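Local atomic coordinates of protein-glutamine deamidase Cif (PDB entry 3GQM), a protein that deamidates a specific glutamine side chain of host NEDD8 to glutamate, disabling cullin-RING ubiquitin ligases and thereby inhibiting the host cell cycle. Residues A[110-115]-A[160-165]; A[127-132]-A[149-154]. All blocks are in the same frame, centred on the assembly; numbering follows the deposited sequence.

Interaction 1 of 2, residues A[110-115]-A[160-165]; sequences NIFKLM and KFLIDL
Leu-162 points from strand 160-165 at helix 110-115 and divides its two methyls between neighbouring residues. CD1 lies 3.5 Å from CG2 of Ile-111, a tight pair, and the same methyl sits 3.7 Å from the backbone N of Phe-112. CD2 turns to the base of the Phe-112 side chain, 4.2 Å from CB, at the edge of the ring and near its plane. Ile-111 presents its short branch because CG2 stands anti to the backbone N, with CG1 at chi1 -70°; its side chain and that of Leu-162 cross obliquely.

One helical turn on, Met-115 bends at its last torsion (chi3 60°) and carries CE over the face of the Asp-164 carboxylate, 3.5 Å from OD1 and 3.7 Å from OD2. The charged group is secured elsewhere, OD1 by the hydroxyl of Tyr-260 and OD2 by a salt bridge to Arg-33, while the methyl packs against one face of it.

The two axes run 30° apart at a separation of 9.5 Å. This buried packing of the helix beginning at Cys-104, inferred to be catalytic, on an antiparallel sheet is characteristic of the papain-like fold of clan CA.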
ATOM      1  N   ASN A 110       2.907  -5.664   1.100  1.00 20.69           N
ATOM      2  CA  ASN A 110       3.475  -5.837   2.436  1.00 22.14           C
ATOM      3  C   ASN A 110       2.688  -5.222   3.594  1.00 22.26           C
ATOM      4  O   ASN A 110       2.525  -5.864   4.635  1.00 22.38           O
ATOM      5  CB  ASN A 110       4.928  -5.373   2.419  1.00 20.05           C
ATOM      6  CG  ASN A 110       5.812  -6.419   1.743  1.00 23.10           C
ATOM      7  OD1 ASN A 110       5.812  -7.574   2.177  1.00 21.54           O
ATOM      8  ND2 ASN A 110       6.487  -6.055   0.626  1.00 21.61           N
ATOM      9  N   ILE A 111       2.177  -3.996   3.415  1.00 22.77           N
ATOM     10  CA  ILE A 111       1.300  -3.414   4.461  1.00 23.07           C
ATOM     11  C   ILE A 111      -0.014  -4.201   4.602  1.00 23.06           C
ATOM     12  O   ILE A 111      -0.547  -4.358   5.725  1.00 23.59           O
ATOM     13  CB  ILE A 111       1.036  -1.899   4.222  1.00 23.32           C
ATOM     14  CG1 ILE A 111       2.351  -1.105   4.483  1.00 23.43           C
ATOM     15  CG2 ILE A 111      -0.137  -1.429   5.116  1.00 22.65           C
ATOM     16  CD1 ILE A 111       2.405   0.297   3.805  1.00 27.90           C
ATOM     17  N   PHE A 112      -0.520  -4.708   3.483  1.00 21.05           N
ATOM     18  CA  PHE A 112      -1.658  -5.636   3.520  1.00 21.15           C
ATOM     19  C   PHE A 112      -1.373  -6.881   4.407  1.00 21.73           C
ATOM     20  O   PHE A 112      -2.216  -7.241   5.238  1.00 21.44           O
ATOM     21  CB  PHE A 112      -2.020  -6.111   2.105  1.00 21.09           C
ATOM     22  CG  PHE A 112      -3.250  -7.022   2.040  1.00 22.33           C
ATOM     23  CD1 PHE A 112      -4.537  -6.465   1.823  1.00 23.56           C
ATOM     24  CD2 PHE A 112      -3.117  -8.429   2.204  1.00 25.06           C
ATOM     25  CE1 PHE A 112      -5.688  -7.270   1.772  1.00 23.25           C
ATOM     26  CE2 PHE A 112      -4.249  -9.274   2.138  1.00 22.73           C
ATOM     27  CZ  PHE A 112      -5.546  -8.695   1.925  1.00 23.69           C
ATOM     28  N   LYS A 113      -0.239  -7.567   4.166  1.00 21.37           N
ATOM     29  CA  LYS A 113       0.175  -8.696   5.002  1.00 21.39           C
ATOM     30  C   LYS A 113       0.332  -8.236   6.449  1.00 21.94           C
ATOM     31  O   LYS A 113      -0.232  -8.888   7.359  1.00 20.91           O
ATOM     32  CB  LYS A 113       1.485  -9.331   4.484  1.00 23.06           C
ATOM     33  CG  LYS A 113       1.288 -10.157   3.151  1.00 22.96           C
ATOM     34  CD  LYS A 113       2.670 -10.574   2.553  1.00 23.22           C
ATOM     35  CE  LYS A 113       3.494 -11.486   3.531  1.00 23.56           C
ATOM     36  NZ  LYS A 113       2.914 -12.842   3.474  1.00 21.34           N
ATOM     37  N   LEU A 114       1.047  -7.115   6.667  1.00 20.69           N
ATOM     38  CA  LEU A 114       1.196  -6.577   8.046  1.00 22.07           C
ATOM     39  C   LEU A 114      -0.139  -6.408   8.780  1.00 22.79           C
ATOM     40  O   LEU A 114      -0.248  -6.742   9.960  1.00 23.59           O
ATOM     41  CB  LEU A 114       1.940  -5.238   8.078  1.00 21.56           C
ATOM     42  CG  LEU A 114       2.521  -4.778   9.426  1.00 23.02           C
ATOM     43  CD1 LEU A 114       3.636  -5.677   9.872  1.00 29.15           C
ATOM     44  CD2 LEU A 114       3.060  -3.395   9.348  1.00 19.63           C
ATOM     45  N   MET A 115      -1.150  -5.907   8.089  1.00 21.89           N
ATOM     46  CA  MET A 115      -2.438  -5.647   8.737  1.00 23.48           C
ATOM     47  C   MET A 115      -3.253  -6.926   9.038  1.00 24.32           C
ATOM     48  O   MET A 115      -3.896  -7.005  10.081  1.00 24.44           O
ATOM     49  CB  MET A 115      -3.252  -4.689   7.853  1.00 22.14           C
ATOM     50  CG  MET A 115      -2.606  -3.316   7.758  1.00 23.64           C
ATOM     51  SD  MET A 115      -3.488  -2.201   6.676  1.00 26.75           S
ATOM     52  CE  MET A 115      -5.090  -2.166   7.498  1.00 28.48           C
ATOM     53  N   LYS A 160      -1.378   0.389  -7.637  1.00 26.32           N
ATOM     54  CA  LYS A 160      -1.827  -0.507  -6.583  1.00 26.71           C
ATOM     55  C   LYS A 160      -1.757   0.293  -5.275  1.00 25.40           C
ATOM     56  O   LYS A 160      -0.774   1.012  -5.031  1.00 25.86           O
ATOM     57  CB  LYS A 160      -0.864  -1.704  -6.514  1.00 27.27           C
ATOM     58  CG  LYS A 160      -1.536  -2.959  -6.045  1.00 31.46           C
ATOM     59  CD  LYS A 160      -0.718  -4.219  -6.396  1.00 39.15           C
ATOM     60  CE  LYS A 160      -1.426  -5.461  -5.866  1.00 40.16           C
ATOM     61  NZ  LYS A 160      -0.651  -6.729  -6.169  1.00 45.93           N
ATOM     62  N   PHE A 161      -2.796   0.191  -4.445  1.00 23.76           N
ATOM     63  CA  PHE A 161      -2.852   0.950  -3.208  1.00 22.52           C
ATOM     64  C   PHE A 161      -3.878   0.284  -2.278  1.00 22.39           C
ATOM     65  O   PHE A 161      -4.624  -0.586  -2.669  1.00 23.07           O
ATOM     66  CB  PHE A 161      -3.177   2.462  -3.474  1.00 21.13           C
ATOM     67  CG  PHE A 161      -4.558   2.716  -4.053  1.00 20.82           C
ATOM     68  CD1 PHE A 161      -5.625   3.017  -3.227  1.00 22.13           C
ATOM     69  CD2 PHE A 161      -4.766   2.714  -5.438  1.00 23.29           C
ATOM     70  CE1 PHE A 161      -6.928   3.265  -3.754  1.00 24.89           C
ATOM     71  CE2 PHE A 161      -6.025   2.974  -5.994  1.00 24.53           C
ATOM     72  CZ  PHE A 161      -7.133   3.255  -5.131  1.00 24.52           C
ATOM     73  N   LEU A 162      -3.914   0.713  -1.039  1.00 21.90           N
ATOM     74  CA  LEU A 162      -4.828   0.135  -0.068  1.00 21.97           C
ATOM     75  C   LEU A 162      -5.857   1.178   0.395  1.00 21.41           C
ATOM     76  O   LEU A 162      -5.543   2.349   0.502  1.00 21.41           O
ATOM     77  CB  LEU A 162      -4.028  -0.335   1.143  1.00 20.73           C
ATOM     78  CG  LEU A 162      -2.882  -1.339   0.959  1.00 21.89           C
ATOM     79  CD1 LEU A 162      -2.260  -1.701   2.355  1.00 23.18           C
ATOM     80  CD2 LEU A 162      -3.427  -2.612   0.346  1.00 20.30           C
ATOM     81  N   ILE A 163      -7.067   0.700   0.653  1.00 21.60           N
ATOM     82  CA  ILE A 163      -8.080   1.434   1.372  1.00 22.21           C
ATOM     83  C   ILE A 163      -8.287   0.746   2.719  1.00 22.12           C
ATOM     84  O   ILE A 163      -8.674  -0.412   2.747  1.00 23.15           O
ATOM     85  CB  ILE A 163      -9.421   1.423   0.608  1.00 21.36           C
ATOM     86  CG1 ILE A 163      -9.222   2.092  -0.763  1.00 21.84           C
ATOM     87  CG2 ILE A 163     -10.438   2.204   1.417  1.00 22.31           C
ATOM     88  CD1 ILE A 163     -10.227   1.698  -1.839  1.00 21.46           C
ATOM     89  N   ASP A 164      -8.015   1.456   3.814  1.00 21.46           N
ATOM     90  CA  ASP A 164      -8.222   0.936   5.151  1.00 22.77           C
ATOM     91  C   ASP A 164      -9.640   1.330   5.653  1.00 22.94           C
ATOM     92  O   ASP A 164     -10.010   2.509   5.620  1.00 23.45           O
ATOM     93  CB  ASP A 164      -7.155   1.535   6.046  1.00 23.08           C
ATOM     94  CG  ASP A 164      -7.089   0.871   7.424  1.00 25.19           C
ATOM     95  OD1 ASP A 164      -7.881  -0.024   7.730  1.00 24.54           O
ATOM     96  OD2 ASP A 164      -6.246   1.284   8.221  1.00 29.63           O
ATOM     97  N   LEU A 165     -10.414   0.352   6.064  1.00 23.50           N
ATOM     98  CA  LEU A 165     -11.793   0.561   6.564  1.00 26.53           C
ATOM     99  C   LEU A 165     -11.914   0.070   8.015  1.00 27.08           C
ATOM    100  O   LEU A 165     -12.515  -0.976   8.277  1.00 28.17           O
ATOM    101  CB  LEU A 165     -12.803  -0.203   5.676  1.00 25.94           C
ATOM    102  CG  LEU A 165     -12.748   0.149   4.183  1.00 25.01           C
ATOM    103  CD1 LEU A 165     -13.467  -0.887   3.330  1.00 25.69           C
ATOM    104  CD2 LEU A 165     -13.382   1.517   3.922  1.00 26.75           C
TER

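Interaction 2 of 2, residues A[127-132]-A[149-154]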
ATOM      1  N   ILE A 127      -4.826 -13.937  -3.631  1.00 41.54           N
ATOM      2  CA  ILE A 127      -6.219 -13.843  -3.201  1.00 43.04           C
ATOM      3  C   ILE A 127      -7.179 -13.553  -4.381  1.00 43.93           C
ATOM      4  O   ILE A 127      -6.750 -13.164  -5.455  1.00 44.02           O
ATOM      5  CB  ILE A 127      -6.414 -12.832  -2.018  1.00 43.50           C
ATOM      6  CG1 ILE A 127      -5.823 -11.452  -2.374  1.00 43.68           C
ATOM      7  CG2 ILE A 127      -5.823 -13.402  -0.710  1.00 41.42           C
ATOM      8  CD1 ILE A 127      -6.088 -10.338  -1.317  1.00 42.36           C
ATOM      9  N   GLU A 128      -8.479 -13.748  -4.166  1.00 45.56           N
ATOM     10  CA  GLU A 128      -9.481 -13.493  -5.197  1.00 46.91           C
ATOM     11  C   GLU A 128      -9.823 -12.000  -5.317  1.00 46.63           C
ATOM     12  O   GLU A 128     -10.207 -11.375  -4.329  1.00 47.17           O
ATOM     13  CB  GLU A 128     -10.755 -14.282  -4.882  1.00 47.72           C
ATOM     14  CG  GLU A 128     -11.430 -14.861  -6.122  1.00 50.73           C
ATOM     15  CD  GLU A 128     -10.947 -16.269  -6.442  1.00 56.00           C
ATOM     16  OE1 GLU A 128     -11.485 -17.231  -5.841  1.00 59.93           O
ATOM     17  OE2 GLU A 128     -10.041 -16.427  -7.293  1.00 57.45           O
ATOM     18  N   TYR A 129      -9.672 -11.432  -6.513  1.00 46.38           N
ATOM     19  CA  TYR A 129     -10.061 -10.044  -6.785  1.00 46.63           C
ATOM     20  C   TYR A 129     -11.435  -9.983  -7.454  1.00 48.01           C
ATOM     21  O   TYR A 129     -11.805 -10.899  -8.188  1.00 48.75           O
ATOM     22  CB  TYR A 129      -9.001  -9.336  -7.653  1.00 46.05           C
ATOM     23  CG  TYR A 129      -7.734  -8.969  -6.903  1.00 44.17           C
ATOM     24  CD1 TYR A 129      -6.818  -9.963  -6.494  1.00 43.36           C
ATOM     25  CD2 TYR A 129      -7.445  -7.638  -6.598  1.00 41.70           C
ATOM     26  CE1 TYR A 129      -5.654  -9.639  -5.782  1.00 41.96           C
ATOM     27  CE2 TYR A 129      -6.273  -7.286  -5.896  1.00 42.26           C
ATOM     28  CZ  TYR A 129      -5.379  -8.293  -5.493  1.00 43.27           C
ATOM     29  OH  TYR A 129      -4.215  -7.965  -4.821  1.00 41.55           O
ATOM     30  N   LEU A 130     -12.196  -8.925  -7.186  1.00 48.96           N
ATOM     31  CA  LEU A 130     -13.496  -8.710  -7.825  1.00 50.23           C
ATOM     32  C   LEU A 130     -13.303  -7.707  -8.964  1.00 50.99           C
ATOM     33  O   LEU A 130     -12.663  -6.658  -8.776  1.00 50.55           O
ATOM     34  CB  LEU A 130     -14.519  -8.166  -6.818  1.00 50.29           C
ATOM     35  CG  LEU A 130     -14.939  -8.915  -5.555  1.00 50.73           C
ATOM     36  CD1 LEU A 130     -13.756  -9.319  -4.704  1.00 54.79           C
ATOM     37  CD2 LEU A 130     -15.829  -8.006  -4.728  1.00 53.25           C
ATOM     38  N   GLU A 131     -13.821  -8.023 -10.147  1.00 51.92           N
ATOM     39  CA  GLU A 131     -13.583  -7.151 -11.313  1.00 53.00           C
ATOM     40  C   GLU A 131     -14.790  -6.368 -11.807  1.00 53.30           C
ATOM     41  O   GLU A 131     -14.629  -5.384 -12.523  1.00 53.44           O
ATOM     42  CB  GLU A 131     -13.049  -7.935 -12.500  1.00 53.24           C
ATOM     43  N   ASN A 132     -15.988  -6.826 -11.463  1.00 54.05           N
ATOM     44  CA  ASN A 132     -17.229  -6.234 -11.988  1.00 54.90           C
ATOM     45  C   ASN A 132     -18.194  -5.839 -10.881  1.00 54.52           C
ATOM     46  O   ASN A 132     -19.410  -5.880 -11.068  1.00 54.73           O
ATOM     47  CB  ASN A 132     -17.929  -7.189 -12.982  1.00 55.43           C
ATOM     48  CG  ASN A 132     -17.143  -7.374 -14.264  1.00 56.41           C
ATOM     49  OD1 ASN A 132     -16.920  -8.500 -14.708  1.00 59.57           O
ATOM     50  ND2 ASN A 132     -16.700  -6.269 -14.857  1.00 57.67           N
ATOM     51  N   VAL A 149      -9.412  -4.189   5.157  1.00 23.20           N
ATOM     52  CA  VAL A 149      -8.528  -3.456   4.256  1.00 24.00           C
ATOM     53  C   VAL A 149      -8.775  -3.978   2.833  1.00 24.05           C
ATOM     54  O   VAL A 149      -8.986  -5.174   2.659  1.00 24.05           O
ATOM     55  CB  VAL A 149      -7.062  -3.554   4.672  1.00 23.30           C
ATOM     56  CG1 VAL A 149      -6.575  -5.035   4.748  1.00 24.15           C
ATOM     57  CG2 VAL A 149      -6.189  -2.741   3.709  1.00 24.66           C
ATOM     58  N   VAL A 150      -8.815  -3.069   1.854  1.00 23.28           N
ATOM     59  CA  VAL A 150      -9.100  -3.405   0.464  1.00 22.50           C
ATOM     60  C   VAL A 150      -7.863  -3.103  -0.319  1.00 22.47           C
ATOM     61  O   VAL A 150      -7.296  -2.018  -0.198  1.00 22.10           O
ATOM     62  CB  VAL A 150     -10.226  -2.543  -0.120  1.00 22.99           C
ATOM     63  CG1 VAL A 150     -10.404  -2.811  -1.597  1.00 24.87           C
ATOM     64  CG2 VAL A 150     -11.548  -2.797   0.640  1.00 23.32           C
ATOM     65  N   ILE A 151      -7.405  -4.078  -1.089  1.00 22.59           N
ATOM     66  CA  ILE A 151      -6.227  -3.858  -1.920  1.00 24.11           C
ATOM     67  C   ILE A 151      -6.729  -3.631  -3.340  1.00 24.58           C
ATOM     68  O   ILE A 151      -7.566  -4.398  -3.880  1.00 24.32           O
ATOM     69  CB  ILE A 151      -5.145  -5.009  -1.787  1.00 23.84           C
ATOM     70  CG1 ILE A 151      -3.935  -4.737  -2.694  1.00 27.17           C
ATOM     71  CG2 ILE A 151      -5.797  -6.411  -1.950  1.00 24.09           C
ATOM     72  CD1 ILE A 151      -2.600  -5.500  -2.272  1.00 24.76           C
ATOM     73  N   VAL A 152      -6.223  -2.564  -3.939  1.00 23.79           N
ATOM     74  CA  VAL A 152      -6.734  -2.155  -5.225  1.00 23.76           C
ATOM     75  C   VAL A 152      -5.656  -2.238  -6.253  1.00 23.88           C
ATOM     76  O   VAL A 152      -4.541  -1.678  -6.097  1.00 22.98           O
ATOM     77  CB  VAL A 152      -7.314  -0.680  -5.173  1.00 23.48           C
ATOM     78  CG1 VAL A 152      -7.896  -0.239  -6.550  1.00 24.20           C
ATOM     79  CG2 VAL A 152      -8.356  -0.593  -4.124  1.00 24.22           C
ATOM     80  N   ASN A 153      -6.014  -2.915  -7.329  1.00 24.70           N
ATOM     81  CA  ASN A 153      -5.194  -2.998  -8.490  1.00 27.16           C
ATOM     82  C   ASN A 153      -5.861  -2.211  -9.649  1.00 27.85           C
ATOM     83  O   ASN A 153      -6.732  -2.704 -10.359  1.00 27.86           O
ATOM     84  CB  ASN A 153      -4.905  -4.482  -8.824  1.00 28.27           C
ATOM     85  CG  ASN A 153      -3.858  -4.624  -9.912  1.00 33.61           C
ATOM     86  OD1 ASN A 153      -3.698  -3.741 -10.738  1.00 35.49           O
ATOM     87  ND2 ASN A 153      -3.155  -5.737  -9.920  1.00 38.45           N
ATOM     88  N   ASP A 154      -5.435  -0.962  -9.805  1.00 28.39           N
ATOM     89  CA  ASP A 154      -6.052  -0.037 -10.736  1.00 28.45           C
ATOM     90  C   ASP A 154      -5.330   0.080 -12.063  1.00 28.37           C
ATOM     91  O   ASP A 154      -4.354   0.847 -12.160  1.00 27.70           O
ATOM     92  CB  ASP A 154      -6.146   1.365 -10.083  1.00 29.15           C
ATOM     93  CG  ASP A 154      -7.130   2.284 -10.830  1.00 32.44           C
ATOM     94  OD1 ASP A 154      -7.042   2.354 -12.104  1.00 31.10           O
ATOM     95  OD2 ASP A 154      -7.999   2.893 -10.138  1.00 32.26           O
TER
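Ile-151 meets Tyr-129 and Ile-127 through branches placed by its first torsion: with CG1 anti to the backbone N (chi1 179°), CG2 falls between N and the carbonyl carbon and faces the 127-132 loop. On the other side, Tyr-129 holds CG beside its own backbone N (chi1 -74°), which directs the ring from the loop to strand 149-154. Ile-127 brings its CD1 to the same methyl of Ile-151.

That CG2 methyl is thus shared by both loop side chains. It lies 3.6 Å from the OH of Tyr-129 and 4.0 Å from CD1 of Ile-127. The phenol oxygen also lies 3.9 Å from both CG1 and CD1 of Ile-151. Farther back along the ring, CE2 is 3.8 Å from the carbonyl O of Ile-151, an oblique approach, and it comes within 4.3 Å of CB of Asn-153, whose side chain borders the contact.

Strand 253-260 adjoins both segments: Leu-130 is hydrogen-bonded to Phe-255 through the backbone, Ile-151 likewise to Ala-256, and Ile-127 touches Ala-256 as well as Phe-112 of helix 104-116.

Between the loop and strand segments the attraction is mainly dispersive, and the hydroxyl of Tyr-129 finds its polar partner in the carbonyl O of Pro-124, to which it donates a hydrogen bond. The phenol consequently works in two ways, its ring and oxygen packing on aliphatic carbon while its proton ties it back to an earlier residue of the same loop. That bond would limit swinging of the ring and lessen the cost of setting a hydroxyl against a buried isoleucine.

Overall arrangement
Centred about 11 Å apart, the two contacts meet in one antiparallel sheet, in which strands 147-154 and 159-165 are neighbours and successive in the chain. Backbone pairing joins them directly: the O of Ile-163 lies 2.8 Å from the N of Val-150. The chain runs through helix 104-116, the 127-132 loop, then the two strands, so interaction 2 falls between the halves of interaction 1. Leu-162 also packs on Ile-151, joining the contacts across the strands. The side chains of Leu-162 and Asn-153 lie about 7 Å from those of Gln-179 and His-159, both inferred to be catalytic, consistent with the sheet being a common base for the active-site region and its Cys-104 helix.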